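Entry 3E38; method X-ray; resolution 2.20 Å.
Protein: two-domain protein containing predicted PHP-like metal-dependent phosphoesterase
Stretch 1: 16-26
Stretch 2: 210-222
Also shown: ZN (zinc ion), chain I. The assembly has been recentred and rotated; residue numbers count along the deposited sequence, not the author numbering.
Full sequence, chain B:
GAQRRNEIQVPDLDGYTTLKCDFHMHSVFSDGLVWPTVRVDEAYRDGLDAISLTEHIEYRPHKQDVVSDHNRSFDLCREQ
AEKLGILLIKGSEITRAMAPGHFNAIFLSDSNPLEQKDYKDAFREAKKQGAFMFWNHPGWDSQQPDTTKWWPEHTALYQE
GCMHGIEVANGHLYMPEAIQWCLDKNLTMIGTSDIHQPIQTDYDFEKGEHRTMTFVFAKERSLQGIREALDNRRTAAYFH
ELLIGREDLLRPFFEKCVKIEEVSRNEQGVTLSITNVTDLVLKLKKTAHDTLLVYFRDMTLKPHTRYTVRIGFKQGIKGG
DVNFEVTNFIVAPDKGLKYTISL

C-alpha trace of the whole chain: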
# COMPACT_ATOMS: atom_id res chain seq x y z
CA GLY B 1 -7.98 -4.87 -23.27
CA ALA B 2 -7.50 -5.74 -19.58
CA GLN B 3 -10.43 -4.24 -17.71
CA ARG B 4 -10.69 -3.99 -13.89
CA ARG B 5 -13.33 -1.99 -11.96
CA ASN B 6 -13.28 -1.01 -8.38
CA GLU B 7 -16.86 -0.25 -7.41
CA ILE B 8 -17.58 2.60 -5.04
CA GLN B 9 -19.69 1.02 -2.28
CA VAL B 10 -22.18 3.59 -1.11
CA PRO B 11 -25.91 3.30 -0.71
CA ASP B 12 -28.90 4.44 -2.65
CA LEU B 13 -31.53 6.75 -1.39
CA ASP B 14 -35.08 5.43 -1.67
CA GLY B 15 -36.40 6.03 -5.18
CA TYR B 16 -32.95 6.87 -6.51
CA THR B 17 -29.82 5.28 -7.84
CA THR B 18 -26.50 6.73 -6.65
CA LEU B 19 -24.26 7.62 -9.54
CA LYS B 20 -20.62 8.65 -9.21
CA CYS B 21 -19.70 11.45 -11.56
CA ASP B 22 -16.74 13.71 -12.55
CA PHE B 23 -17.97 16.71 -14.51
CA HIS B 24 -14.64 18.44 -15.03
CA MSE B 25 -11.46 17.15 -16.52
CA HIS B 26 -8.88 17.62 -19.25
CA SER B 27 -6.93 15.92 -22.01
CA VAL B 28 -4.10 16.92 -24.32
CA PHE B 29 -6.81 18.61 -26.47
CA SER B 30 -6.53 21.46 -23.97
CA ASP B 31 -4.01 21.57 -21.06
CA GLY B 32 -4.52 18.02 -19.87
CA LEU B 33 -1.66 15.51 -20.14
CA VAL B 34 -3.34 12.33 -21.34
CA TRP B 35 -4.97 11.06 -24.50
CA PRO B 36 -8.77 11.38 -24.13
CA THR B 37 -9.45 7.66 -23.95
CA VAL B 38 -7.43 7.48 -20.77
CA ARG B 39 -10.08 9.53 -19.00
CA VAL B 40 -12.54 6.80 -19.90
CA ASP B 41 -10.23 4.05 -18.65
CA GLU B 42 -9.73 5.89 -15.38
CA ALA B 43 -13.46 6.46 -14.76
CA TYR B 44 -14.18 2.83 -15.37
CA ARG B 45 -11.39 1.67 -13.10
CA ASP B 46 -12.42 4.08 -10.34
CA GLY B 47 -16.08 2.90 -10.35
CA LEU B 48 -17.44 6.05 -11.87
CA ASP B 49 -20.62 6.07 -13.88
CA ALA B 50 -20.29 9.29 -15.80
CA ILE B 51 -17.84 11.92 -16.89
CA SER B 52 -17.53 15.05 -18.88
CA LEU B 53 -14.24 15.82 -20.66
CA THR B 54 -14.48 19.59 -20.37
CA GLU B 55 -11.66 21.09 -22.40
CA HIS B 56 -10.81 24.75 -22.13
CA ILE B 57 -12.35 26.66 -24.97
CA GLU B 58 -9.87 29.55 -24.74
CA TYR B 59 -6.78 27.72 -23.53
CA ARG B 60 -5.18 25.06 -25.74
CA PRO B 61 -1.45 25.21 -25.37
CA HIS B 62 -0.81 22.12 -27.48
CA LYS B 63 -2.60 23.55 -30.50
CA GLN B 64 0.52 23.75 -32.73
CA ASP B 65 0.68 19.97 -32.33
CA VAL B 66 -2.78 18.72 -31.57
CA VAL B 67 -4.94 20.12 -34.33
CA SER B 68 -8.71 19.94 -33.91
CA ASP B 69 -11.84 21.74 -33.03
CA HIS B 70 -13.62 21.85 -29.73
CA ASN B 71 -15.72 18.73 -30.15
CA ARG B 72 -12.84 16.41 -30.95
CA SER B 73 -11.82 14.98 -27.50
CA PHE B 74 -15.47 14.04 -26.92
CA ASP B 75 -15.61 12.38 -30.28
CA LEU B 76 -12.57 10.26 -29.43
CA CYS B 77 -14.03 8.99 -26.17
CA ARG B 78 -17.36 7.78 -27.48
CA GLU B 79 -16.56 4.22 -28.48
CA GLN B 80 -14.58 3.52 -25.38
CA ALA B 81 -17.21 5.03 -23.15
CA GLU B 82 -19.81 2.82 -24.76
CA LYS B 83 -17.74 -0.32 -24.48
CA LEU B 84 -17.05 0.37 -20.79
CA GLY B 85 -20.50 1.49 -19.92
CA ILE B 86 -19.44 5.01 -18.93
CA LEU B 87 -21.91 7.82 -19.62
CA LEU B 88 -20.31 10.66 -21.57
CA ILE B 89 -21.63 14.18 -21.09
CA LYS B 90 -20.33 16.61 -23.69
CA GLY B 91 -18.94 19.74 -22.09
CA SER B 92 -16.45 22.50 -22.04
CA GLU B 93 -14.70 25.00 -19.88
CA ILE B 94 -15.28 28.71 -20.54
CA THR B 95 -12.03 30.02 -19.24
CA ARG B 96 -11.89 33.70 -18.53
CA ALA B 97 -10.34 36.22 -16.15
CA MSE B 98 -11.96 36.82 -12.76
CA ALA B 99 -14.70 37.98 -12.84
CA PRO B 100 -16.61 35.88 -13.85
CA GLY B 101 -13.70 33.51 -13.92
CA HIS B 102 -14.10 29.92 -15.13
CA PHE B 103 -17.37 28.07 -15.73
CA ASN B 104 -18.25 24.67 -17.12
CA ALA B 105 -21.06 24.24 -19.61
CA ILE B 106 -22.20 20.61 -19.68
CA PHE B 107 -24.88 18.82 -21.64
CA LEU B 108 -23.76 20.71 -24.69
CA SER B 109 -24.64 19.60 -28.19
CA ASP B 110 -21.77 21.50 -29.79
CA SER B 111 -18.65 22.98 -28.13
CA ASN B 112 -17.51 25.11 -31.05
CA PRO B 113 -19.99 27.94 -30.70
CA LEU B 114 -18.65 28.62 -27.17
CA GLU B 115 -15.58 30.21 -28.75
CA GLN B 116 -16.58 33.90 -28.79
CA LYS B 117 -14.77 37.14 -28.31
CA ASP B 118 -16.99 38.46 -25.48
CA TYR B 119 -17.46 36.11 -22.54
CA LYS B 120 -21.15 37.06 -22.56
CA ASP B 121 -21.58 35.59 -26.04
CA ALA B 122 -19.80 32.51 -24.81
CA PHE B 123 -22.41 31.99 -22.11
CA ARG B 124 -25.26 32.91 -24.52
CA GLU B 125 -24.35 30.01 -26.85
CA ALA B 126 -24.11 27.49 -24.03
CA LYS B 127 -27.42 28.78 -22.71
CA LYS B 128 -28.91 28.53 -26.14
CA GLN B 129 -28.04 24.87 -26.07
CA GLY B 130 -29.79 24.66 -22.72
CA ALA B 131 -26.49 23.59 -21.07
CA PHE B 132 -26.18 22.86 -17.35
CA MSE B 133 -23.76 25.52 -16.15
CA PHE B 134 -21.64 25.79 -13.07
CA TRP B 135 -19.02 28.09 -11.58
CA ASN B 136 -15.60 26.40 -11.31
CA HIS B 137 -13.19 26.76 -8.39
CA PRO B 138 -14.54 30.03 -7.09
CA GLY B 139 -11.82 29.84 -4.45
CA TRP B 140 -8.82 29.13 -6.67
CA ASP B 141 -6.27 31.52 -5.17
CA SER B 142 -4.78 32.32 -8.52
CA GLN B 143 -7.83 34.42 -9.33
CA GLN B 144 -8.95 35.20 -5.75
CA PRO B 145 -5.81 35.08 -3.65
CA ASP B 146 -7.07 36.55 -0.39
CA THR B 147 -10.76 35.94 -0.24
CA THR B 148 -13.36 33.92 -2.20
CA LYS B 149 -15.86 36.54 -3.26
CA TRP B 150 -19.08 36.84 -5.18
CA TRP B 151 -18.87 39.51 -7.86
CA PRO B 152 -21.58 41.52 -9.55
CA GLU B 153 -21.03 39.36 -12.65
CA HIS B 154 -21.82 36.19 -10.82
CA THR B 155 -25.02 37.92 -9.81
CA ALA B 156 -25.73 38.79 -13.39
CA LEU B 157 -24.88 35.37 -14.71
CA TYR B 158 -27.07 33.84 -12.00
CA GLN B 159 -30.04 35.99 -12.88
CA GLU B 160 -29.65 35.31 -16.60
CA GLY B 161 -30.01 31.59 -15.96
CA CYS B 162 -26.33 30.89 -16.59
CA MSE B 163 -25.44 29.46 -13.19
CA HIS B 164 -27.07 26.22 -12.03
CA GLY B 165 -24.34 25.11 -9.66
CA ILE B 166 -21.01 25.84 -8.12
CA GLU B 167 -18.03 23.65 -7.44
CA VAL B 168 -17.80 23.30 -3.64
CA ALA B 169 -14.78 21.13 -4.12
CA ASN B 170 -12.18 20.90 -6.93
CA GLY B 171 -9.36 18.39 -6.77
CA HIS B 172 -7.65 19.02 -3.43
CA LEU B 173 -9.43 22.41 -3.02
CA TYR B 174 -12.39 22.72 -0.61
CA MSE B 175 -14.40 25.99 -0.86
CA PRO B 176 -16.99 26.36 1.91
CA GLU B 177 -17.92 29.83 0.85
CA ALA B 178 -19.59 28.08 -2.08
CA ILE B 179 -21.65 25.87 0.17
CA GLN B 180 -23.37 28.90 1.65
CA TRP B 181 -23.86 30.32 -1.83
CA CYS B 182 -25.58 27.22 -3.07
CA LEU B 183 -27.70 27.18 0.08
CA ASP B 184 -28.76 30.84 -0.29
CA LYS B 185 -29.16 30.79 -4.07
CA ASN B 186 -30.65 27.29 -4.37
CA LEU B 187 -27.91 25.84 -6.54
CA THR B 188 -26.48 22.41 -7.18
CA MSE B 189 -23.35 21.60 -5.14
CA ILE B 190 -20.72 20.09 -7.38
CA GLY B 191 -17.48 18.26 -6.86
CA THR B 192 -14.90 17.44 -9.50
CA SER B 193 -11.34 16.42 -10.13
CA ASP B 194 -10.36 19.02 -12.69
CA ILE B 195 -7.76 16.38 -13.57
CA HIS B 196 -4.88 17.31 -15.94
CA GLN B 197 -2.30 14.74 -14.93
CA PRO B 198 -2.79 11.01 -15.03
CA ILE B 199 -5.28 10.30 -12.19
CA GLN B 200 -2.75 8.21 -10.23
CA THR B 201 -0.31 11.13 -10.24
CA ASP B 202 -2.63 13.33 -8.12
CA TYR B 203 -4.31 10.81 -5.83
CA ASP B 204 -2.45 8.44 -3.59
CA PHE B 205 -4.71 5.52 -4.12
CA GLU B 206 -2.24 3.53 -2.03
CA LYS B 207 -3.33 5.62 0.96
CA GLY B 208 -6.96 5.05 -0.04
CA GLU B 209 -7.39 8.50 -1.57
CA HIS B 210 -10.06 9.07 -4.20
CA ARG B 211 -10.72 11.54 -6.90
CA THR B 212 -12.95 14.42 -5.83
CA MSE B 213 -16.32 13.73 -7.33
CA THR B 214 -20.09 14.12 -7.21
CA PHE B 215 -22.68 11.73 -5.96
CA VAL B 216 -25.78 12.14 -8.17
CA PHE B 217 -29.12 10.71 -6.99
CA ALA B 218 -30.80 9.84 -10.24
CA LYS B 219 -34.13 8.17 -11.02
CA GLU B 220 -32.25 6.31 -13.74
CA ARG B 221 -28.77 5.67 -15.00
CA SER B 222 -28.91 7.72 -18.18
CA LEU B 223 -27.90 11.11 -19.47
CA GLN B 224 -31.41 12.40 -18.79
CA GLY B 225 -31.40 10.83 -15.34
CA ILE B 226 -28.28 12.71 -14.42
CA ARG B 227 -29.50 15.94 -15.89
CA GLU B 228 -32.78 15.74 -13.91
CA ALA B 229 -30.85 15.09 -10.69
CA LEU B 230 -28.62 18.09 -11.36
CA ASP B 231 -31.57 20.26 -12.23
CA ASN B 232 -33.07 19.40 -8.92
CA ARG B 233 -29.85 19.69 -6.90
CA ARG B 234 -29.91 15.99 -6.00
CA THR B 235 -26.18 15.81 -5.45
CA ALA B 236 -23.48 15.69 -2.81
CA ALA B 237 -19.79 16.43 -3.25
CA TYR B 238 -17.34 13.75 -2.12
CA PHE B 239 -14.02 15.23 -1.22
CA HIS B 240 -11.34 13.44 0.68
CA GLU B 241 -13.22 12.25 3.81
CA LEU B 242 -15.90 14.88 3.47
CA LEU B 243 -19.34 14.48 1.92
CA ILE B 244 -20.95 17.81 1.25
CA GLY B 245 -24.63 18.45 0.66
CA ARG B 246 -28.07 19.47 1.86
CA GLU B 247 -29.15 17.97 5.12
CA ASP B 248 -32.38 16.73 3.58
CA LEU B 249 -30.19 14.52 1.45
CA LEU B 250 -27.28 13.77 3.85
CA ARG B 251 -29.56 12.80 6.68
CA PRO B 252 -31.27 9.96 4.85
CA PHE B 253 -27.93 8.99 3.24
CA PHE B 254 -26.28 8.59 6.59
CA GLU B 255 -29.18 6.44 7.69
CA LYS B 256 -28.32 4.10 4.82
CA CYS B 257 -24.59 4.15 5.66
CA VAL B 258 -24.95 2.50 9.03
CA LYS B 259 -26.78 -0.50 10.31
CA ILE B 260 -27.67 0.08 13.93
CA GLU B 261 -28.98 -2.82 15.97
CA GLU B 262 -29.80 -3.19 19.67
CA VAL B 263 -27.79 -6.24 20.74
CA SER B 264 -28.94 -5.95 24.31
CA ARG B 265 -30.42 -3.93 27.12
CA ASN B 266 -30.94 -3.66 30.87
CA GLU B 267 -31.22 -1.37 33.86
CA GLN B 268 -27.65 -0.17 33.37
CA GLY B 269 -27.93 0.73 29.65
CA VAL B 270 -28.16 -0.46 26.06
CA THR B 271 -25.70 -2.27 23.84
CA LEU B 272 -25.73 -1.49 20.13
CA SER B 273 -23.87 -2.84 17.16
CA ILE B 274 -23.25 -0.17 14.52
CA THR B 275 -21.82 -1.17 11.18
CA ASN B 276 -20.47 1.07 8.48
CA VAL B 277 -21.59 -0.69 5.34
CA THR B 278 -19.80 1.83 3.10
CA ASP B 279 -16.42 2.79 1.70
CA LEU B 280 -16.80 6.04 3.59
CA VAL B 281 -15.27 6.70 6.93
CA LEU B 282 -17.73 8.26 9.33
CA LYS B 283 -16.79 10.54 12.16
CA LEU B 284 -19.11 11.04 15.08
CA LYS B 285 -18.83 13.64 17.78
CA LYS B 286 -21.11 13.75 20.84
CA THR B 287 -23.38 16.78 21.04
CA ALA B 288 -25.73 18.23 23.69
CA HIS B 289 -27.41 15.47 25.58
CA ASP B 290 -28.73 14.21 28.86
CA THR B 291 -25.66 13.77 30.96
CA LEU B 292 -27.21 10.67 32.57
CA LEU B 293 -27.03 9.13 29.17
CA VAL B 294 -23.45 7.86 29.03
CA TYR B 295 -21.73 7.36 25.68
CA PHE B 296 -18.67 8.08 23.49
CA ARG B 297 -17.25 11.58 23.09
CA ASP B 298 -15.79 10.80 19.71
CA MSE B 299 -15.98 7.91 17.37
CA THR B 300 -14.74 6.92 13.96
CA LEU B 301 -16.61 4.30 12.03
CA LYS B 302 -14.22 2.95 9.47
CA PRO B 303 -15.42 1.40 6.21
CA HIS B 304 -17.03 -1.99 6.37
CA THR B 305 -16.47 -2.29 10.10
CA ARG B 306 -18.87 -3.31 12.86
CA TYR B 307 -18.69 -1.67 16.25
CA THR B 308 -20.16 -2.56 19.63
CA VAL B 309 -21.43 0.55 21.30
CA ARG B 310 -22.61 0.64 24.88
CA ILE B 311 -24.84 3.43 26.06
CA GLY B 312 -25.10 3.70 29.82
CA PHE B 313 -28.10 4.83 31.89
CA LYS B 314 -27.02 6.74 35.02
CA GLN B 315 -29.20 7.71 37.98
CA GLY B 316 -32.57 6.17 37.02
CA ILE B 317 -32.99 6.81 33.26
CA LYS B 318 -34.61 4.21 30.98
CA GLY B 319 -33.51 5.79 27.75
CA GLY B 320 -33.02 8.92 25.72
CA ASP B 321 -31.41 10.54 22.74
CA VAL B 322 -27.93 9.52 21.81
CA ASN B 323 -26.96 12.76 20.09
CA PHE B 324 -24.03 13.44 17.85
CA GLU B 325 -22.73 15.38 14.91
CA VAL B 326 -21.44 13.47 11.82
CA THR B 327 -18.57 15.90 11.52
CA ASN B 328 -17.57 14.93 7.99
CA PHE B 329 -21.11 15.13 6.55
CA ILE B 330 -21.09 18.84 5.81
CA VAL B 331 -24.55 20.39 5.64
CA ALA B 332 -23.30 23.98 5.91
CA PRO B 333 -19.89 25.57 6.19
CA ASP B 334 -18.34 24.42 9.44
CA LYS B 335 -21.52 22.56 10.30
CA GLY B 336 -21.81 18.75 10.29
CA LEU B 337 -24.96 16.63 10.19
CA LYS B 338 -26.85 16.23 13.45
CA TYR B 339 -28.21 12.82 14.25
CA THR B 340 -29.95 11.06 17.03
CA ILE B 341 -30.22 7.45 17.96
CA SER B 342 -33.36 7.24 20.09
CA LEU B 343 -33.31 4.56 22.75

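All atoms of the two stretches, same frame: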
# COMPACT_ATOMS: atom_id res chain seq x y z
N TYR B 16 -34.07 6.46 -5.65
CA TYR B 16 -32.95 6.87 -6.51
C TYR B 16 -31.79 5.92 -6.61
O TYR B 16 -31.59 5.10 -5.76
CB TYR B 16 -32.45 8.19 -6.00
CG TYR B 16 -33.52 9.23 -5.95
CD1 TYR B 16 -33.96 9.85 -7.12
CD2 TYR B 16 -34.09 9.60 -4.76
CE1 TYR B 16 -34.95 10.80 -7.07
CE2 TYR B 16 -35.04 10.54 -4.71
CZ TYR B 16 -35.48 11.14 -5.87
OH TYR B 16 -36.47 12.10 -5.80
N THR B 17 -31.04 6.03 -7.69
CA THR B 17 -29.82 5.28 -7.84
C THR B 17 -28.63 6.22 -7.75
O THR B 17 -28.55 7.22 -8.45
CB THR B 17 -29.74 4.47 -9.15
OG1 THR B 17 -28.51 3.75 -9.13
CG2 THR B 17 -29.78 5.35 -10.40
N THR B 18 -27.70 5.89 -6.85
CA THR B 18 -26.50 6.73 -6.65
C THR B 18 -25.46 6.53 -7.74
O THR B 18 -24.84 5.44 -7.93
CB THR B 18 -25.87 6.58 -5.20
OG1 THR B 18 -26.81 6.99 -4.18
CG2 THR B 18 -24.57 7.42 -5.06
N LEU B 19 -25.26 7.60 -8.47
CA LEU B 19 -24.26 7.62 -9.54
C LEU B 19 -23.06 8.48 -9.15
O LEU B 19 -23.17 9.56 -8.48
CB LEU B 19 -24.94 8.11 -10.82
CG LEU B 19 -26.20 7.38 -11.28
CD1 LEU B 19 -26.86 8.13 -12.46
CD2 LEU B 19 -25.89 5.86 -11.63
N LYS B 20 -21.90 7.98 -9.55
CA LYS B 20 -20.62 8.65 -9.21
C LYS B 20 -20.07 9.34 -10.45
O LYS B 20 -19.74 8.69 -11.46
CB LYS B 20 -19.62 7.68 -8.57
CG LYS B 20 -20.19 6.86 -7.38
CD LYS B 20 -20.64 5.49 -7.84
CE LYS B 20 -21.28 4.68 -6.73
NZ LYS B 20 -21.57 3.26 -7.11
N CYS B 21 -20.05 10.67 -10.39
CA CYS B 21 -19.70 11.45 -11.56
C CYS B 21 -18.59 12.48 -11.37
O CYS B 21 -18.42 13.01 -10.26
CB CYS B 21 -20.96 12.17 -12.06
SG CYS B 21 -22.43 11.11 -12.17
N ASP B 22 -17.84 12.71 -12.46
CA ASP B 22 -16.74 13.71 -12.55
C ASP B 22 -17.03 14.60 -13.75
O ASP B 22 -16.85 14.22 -14.91
CB ASP B 22 -15.39 13.02 -12.63
CG ASP B 22 -14.22 13.97 -12.42
OD1 ASP B 22 -14.49 15.15 -12.12
OD2 ASP B 22 -13.05 13.50 -12.54
N PHE B 23 -17.48 15.81 -13.46
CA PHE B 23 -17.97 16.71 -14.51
C PHE B 23 -16.96 17.73 -15.00
O PHE B 23 -17.33 18.74 -15.59
CB PHE B 23 -19.21 17.45 -13.97
CG PHE B 23 -20.38 16.55 -13.63
CD1 PHE B 23 -20.95 15.74 -14.59
CD2 PHE B 23 -20.93 16.57 -12.37
CE1 PHE B 23 -22.02 14.96 -14.30
CE2 PHE B 23 -22.02 15.78 -12.07
CZ PHE B 23 -22.55 14.97 -13.03
N HIS B 24 -15.70 17.47 -14.73
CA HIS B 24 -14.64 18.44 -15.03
C HIS B 24 -13.28 17.79 -15.09
O HIS B 24 -12.71 17.34 -14.11
CB HIS B 24 -14.65 19.51 -13.93
CG HIS B 24 -13.80 20.70 -14.21
ND1 HIS B 24 -13.99 21.89 -13.54
CD2 HIS B 24 -12.82 20.92 -15.11
CE1 HIS B 24 -13.13 22.78 -13.99
NE2 HIS B 24 -12.41 22.23 -14.94
N MSE B 25 -12.76 17.74 -16.29
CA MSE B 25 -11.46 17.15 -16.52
C MSE B 25 -10.93 17.56 -17.88
O MSE B 25 -11.68 18.07 -18.71
CB MSE B 25 -11.56 15.64 -16.41
CG MSE B 25 -12.36 15.00 -17.50
SE MSE B 25 -12.69 13.10 -17.14
CE MSE B 25 -13.65 13.34 -15.51
N HIS B 26 -9.66 17.22 -18.07
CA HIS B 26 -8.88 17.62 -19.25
C HIS B 26 -7.99 16.59 -19.88
O HIS B 26 -7.55 15.67 -19.24
CB HIS B 26 -8.01 18.81 -18.87
CG HIS B 26 -8.80 19.96 -18.34
ND1 HIS B 26 -9.29 20.97 -19.14
CD2 HIS B 26 -9.22 20.23 -17.09
CE1 HIS B 26 -9.94 21.84 -18.39
NE2 HIS B 26 -9.90 21.41 -17.13
N HIS B 210 -9.14 9.19 -3.06
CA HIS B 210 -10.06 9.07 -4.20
C HIS B 210 -10.25 10.39 -4.86
O HIS B 210 -10.22 11.46 -4.22
CB HIS B 210 -11.43 8.56 -3.71
CG HIS B 210 -12.11 9.52 -2.81
ND1 HIS B 210 -12.86 10.57 -3.29
CD2 HIS B 210 -12.05 9.69 -1.47
CE1 HIS B 210 -13.28 11.31 -2.29
NE2 HIS B 210 -12.80 10.80 -1.17
N ARG B 211 -10.55 10.33 -6.14
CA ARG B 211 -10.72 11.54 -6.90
C ARG B 211 -11.92 12.27 -6.35
O ARG B 211 -12.91 11.65 -6.01
CB ARG B 211 -10.90 11.27 -8.39
CG ARG B 211 -12.33 10.93 -8.82
CD ARG B 211 -12.52 11.16 -10.31
NE ARG B 211 -11.94 10.07 -11.07
CZ ARG B 211 -11.71 10.07 -12.36
NH1 ARG B 211 -12.00 11.13 -13.09
NH2 ARG B 211 -11.18 8.99 -12.93
N THR B 212 -11.82 13.59 -6.24
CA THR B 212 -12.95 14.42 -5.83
C THR B 212 -14.05 14.24 -6.87
O THR B 212 -13.82 14.22 -8.06
CB THR B 212 -12.52 15.87 -5.69
OG1 THR B 212 -11.54 15.91 -4.66
CG2 THR B 212 -13.68 16.80 -5.35
N MSE B 213 -15.25 14.02 -6.40
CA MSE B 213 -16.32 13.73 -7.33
C MSE B 213 -17.67 14.13 -6.82
O MSE B 213 -17.79 14.71 -5.77
CB MSE B 213 -16.33 12.22 -7.60
CG MSE B 213 -16.73 11.39 -6.37
SE MSE B 213 -16.66 9.46 -6.72
CE MSE B 213 -14.71 9.31 -6.87
N THR B 214 -18.69 13.80 -7.60
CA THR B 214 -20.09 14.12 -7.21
C THR B 214 -20.98 12.91 -7.19
O THR B 214 -21.02 12.10 -8.13
CB THR B 214 -20.76 15.18 -8.15
OG1 THR B 214 -19.96 16.34 -8.22
CG2 THR B 214 -22.14 15.56 -7.67
N PHE B 215 -21.64 12.74 -6.06
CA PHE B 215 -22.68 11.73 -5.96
C PHE B 215 -23.97 12.36 -6.50
O PHE B 215 -24.42 13.44 -6.02
CB PHE B 215 -22.93 11.25 -4.51
CG PHE B 215 -21.81 10.47 -3.93
CD1 PHE B 215 -20.83 9.93 -4.74
CD2 PHE B 215 -21.80 10.17 -2.57
CE1 PHE B 215 -19.79 9.20 -4.20
CE2 PHE B 215 -20.76 9.41 -2.01
CZ PHE B 215 -19.76 8.93 -2.83
N VAL B 216 -24.53 11.70 -7.52
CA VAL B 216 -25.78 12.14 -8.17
C VAL B 216 -26.89 11.11 -7.92
O VAL B 216 -26.78 9.93 -8.29
CB VAL B 216 -25.60 12.40 -9.70
CG1 VAL B 216 -26.87 13.00 -10.32
CG2 VAL B 216 -24.40 13.33 -9.98
N PHE B 217 -27.98 11.58 -7.32
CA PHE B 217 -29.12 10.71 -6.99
C PHE B 217 -30.19 10.82 -8.06
O PHE B 217 -31.09 11.68 -8.03
CB PHE B 217 -29.66 11.02 -5.60
CG PHE B 217 -28.58 11.12 -4.56
CD1 PHE B 217 -27.99 9.98 -4.04
CD2 PHE B 217 -28.13 12.35 -4.12
CE1 PHE B 217 -26.99 10.08 -3.10
CE2 PHE B 217 -27.16 12.44 -3.19
CZ PHE B 217 -26.58 11.30 -2.68
N ALA B 218 -30.05 9.90 -9.00
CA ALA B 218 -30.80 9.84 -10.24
C ALA B 218 -31.91 8.80 -10.19
O ALA B 218 -31.82 7.84 -9.46
CB ALA B 218 -29.81 9.53 -11.42
N LYS B 219 -32.96 9.05 -10.96
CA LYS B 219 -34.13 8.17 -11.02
C LYS B 219 -33.79 7.07 -11.99
O LYS B 219 -34.44 6.03 -12.05
CB LYS B 219 -35.38 8.91 -11.48
CG LYS B 219 -35.94 9.94 -10.49
CD LYS B 219 -37.07 10.79 -11.11
N GLU B 220 -32.76 7.32 -12.78
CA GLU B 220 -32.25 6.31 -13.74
C GLU B 220 -30.85 6.61 -14.17
O GLU B 220 -30.43 7.75 -14.16
CB GLU B 220 -33.14 6.17 -14.98
CG GLU B 220 -33.08 7.35 -15.96
CD GLU B 220 -33.95 7.14 -17.21
OE1 GLU B 220 -34.98 6.43 -17.09
OE2 GLU B 220 -33.61 7.70 -18.29
N ARG B 221 -30.16 5.56 -14.57
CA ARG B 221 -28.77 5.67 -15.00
C ARG B 221 -28.71 5.96 -16.49
O ARG B 221 -28.46 5.06 -17.33
CB ARG B 221 -27.99 4.39 -14.72
CG ARG B 221 -26.48 4.55 -14.84
CD ARG B 221 -25.86 3.20 -14.66
NE ARG B 221 -24.42 3.24 -14.49
CZ ARG B 221 -23.56 3.25 -15.49
NH1 ARG B 221 -24.00 3.27 -16.75
NH2 ARG B 221 -22.25 3.27 -15.23
N SER B 222 -28.94 7.22 -16.79
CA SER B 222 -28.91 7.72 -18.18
C SER B 222 -28.51 9.14 -18.13
O SER B 222 -28.50 9.74 -17.05
CB SER B 222 -30.30 7.69 -18.78
OG SER B 222 -31.16 8.68 -18.15
ZN ZN I . -10.46 22.94 -15.62
O HOH W 1 -10.80 24.56 -14.31

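A strand beginning at Thr-17 and the strand 213-218, far apart in sequence, lie side by side and run antiparallel, burying 902 Å² between the stretches. Stretch 2 begins before its strand, at His-210, which does not reach stretch 1; its ND1 instead donates to the backbone O of Arg-211 (2.9 Å), a local brace. Arg-211 makes the one salt bridge of the contact: NH1 donates to Asp-22 OD2 at 2.6 Å, with Asp-22 OD2 at the edge of the guanidinium, near its plane. Both charges are buried, and their other polar atoms find partners elsewhere in the structure, so the pair is affordable here. The methyl CE of Met-25, a selenomethionine, packs 3.7 Å from the same NH1. Its neighbours in sequence, His-24 and His-26, make no contact with stretch 2 and bind the zinc ion ZN through NE2, each at 2.2 Å, as befits a predicted metal-dependent phosphoesterase.

Met-213, also selenomethionine, opens the strand and lays its SE 3.9 Å from Lys-20 CB. The ladder then starts with Thr-214, whose N reaches Cys-21 O and whose O receives Cys-21 N, both at 2.8 Å. Its CB sits 4.2 Å from Phe-23 CE2.

Phe-215 belongs to a non-hydrogen-bonded pair with Lys-20, so its backbone contributes a CA-H...O contact, CA to Leu-19 O at 3.4 Å. Its CE1 lies 4.0 Å from Lys-20 CG: the lysine spends its aliphatic stem on the ring while its end leads away.

Val-216 is the apolar hub of the opposite face. Its N bonds Leu-19 O at 2.7 Å, and its O takes Leu-19 N at 2.8 Å. The beta-branched side chain fills the space beside Leu-19, and CG2 touches both Cys-21 SG (3.7 Å) and the edge of the Phe-23 ring at CZ (3.9 Å).

Phe-217 turns back to the face of Thr-18 and Lys-20. Its CD1 meets Thr-18 OG1 at 3.2 Å at the ring edge; that hydroxyl is satisfied elsewhere in the structure. Its CB packs 4.0 Å from Tyr-16 CB.

Ala-218 closes the ladder: its O accepts Thr-17 N at 2.6 Å and its N donates to Thr-17 O at 3.1 Å. The small side chain lets Leu-19 come close, CD1 to CB at 3.4 Å.

Past the strand, Lys-219 points away yet offers CG to Tyr-16 CE1 (3.7 Å), and Arg-221 lends its aliphatic CG to Leu-19 CD2 (3.5 Å). Ser-222 turns from the contact, its OG donating to Glu-220 OE2 (2.6 Å) and capping the helix that follows.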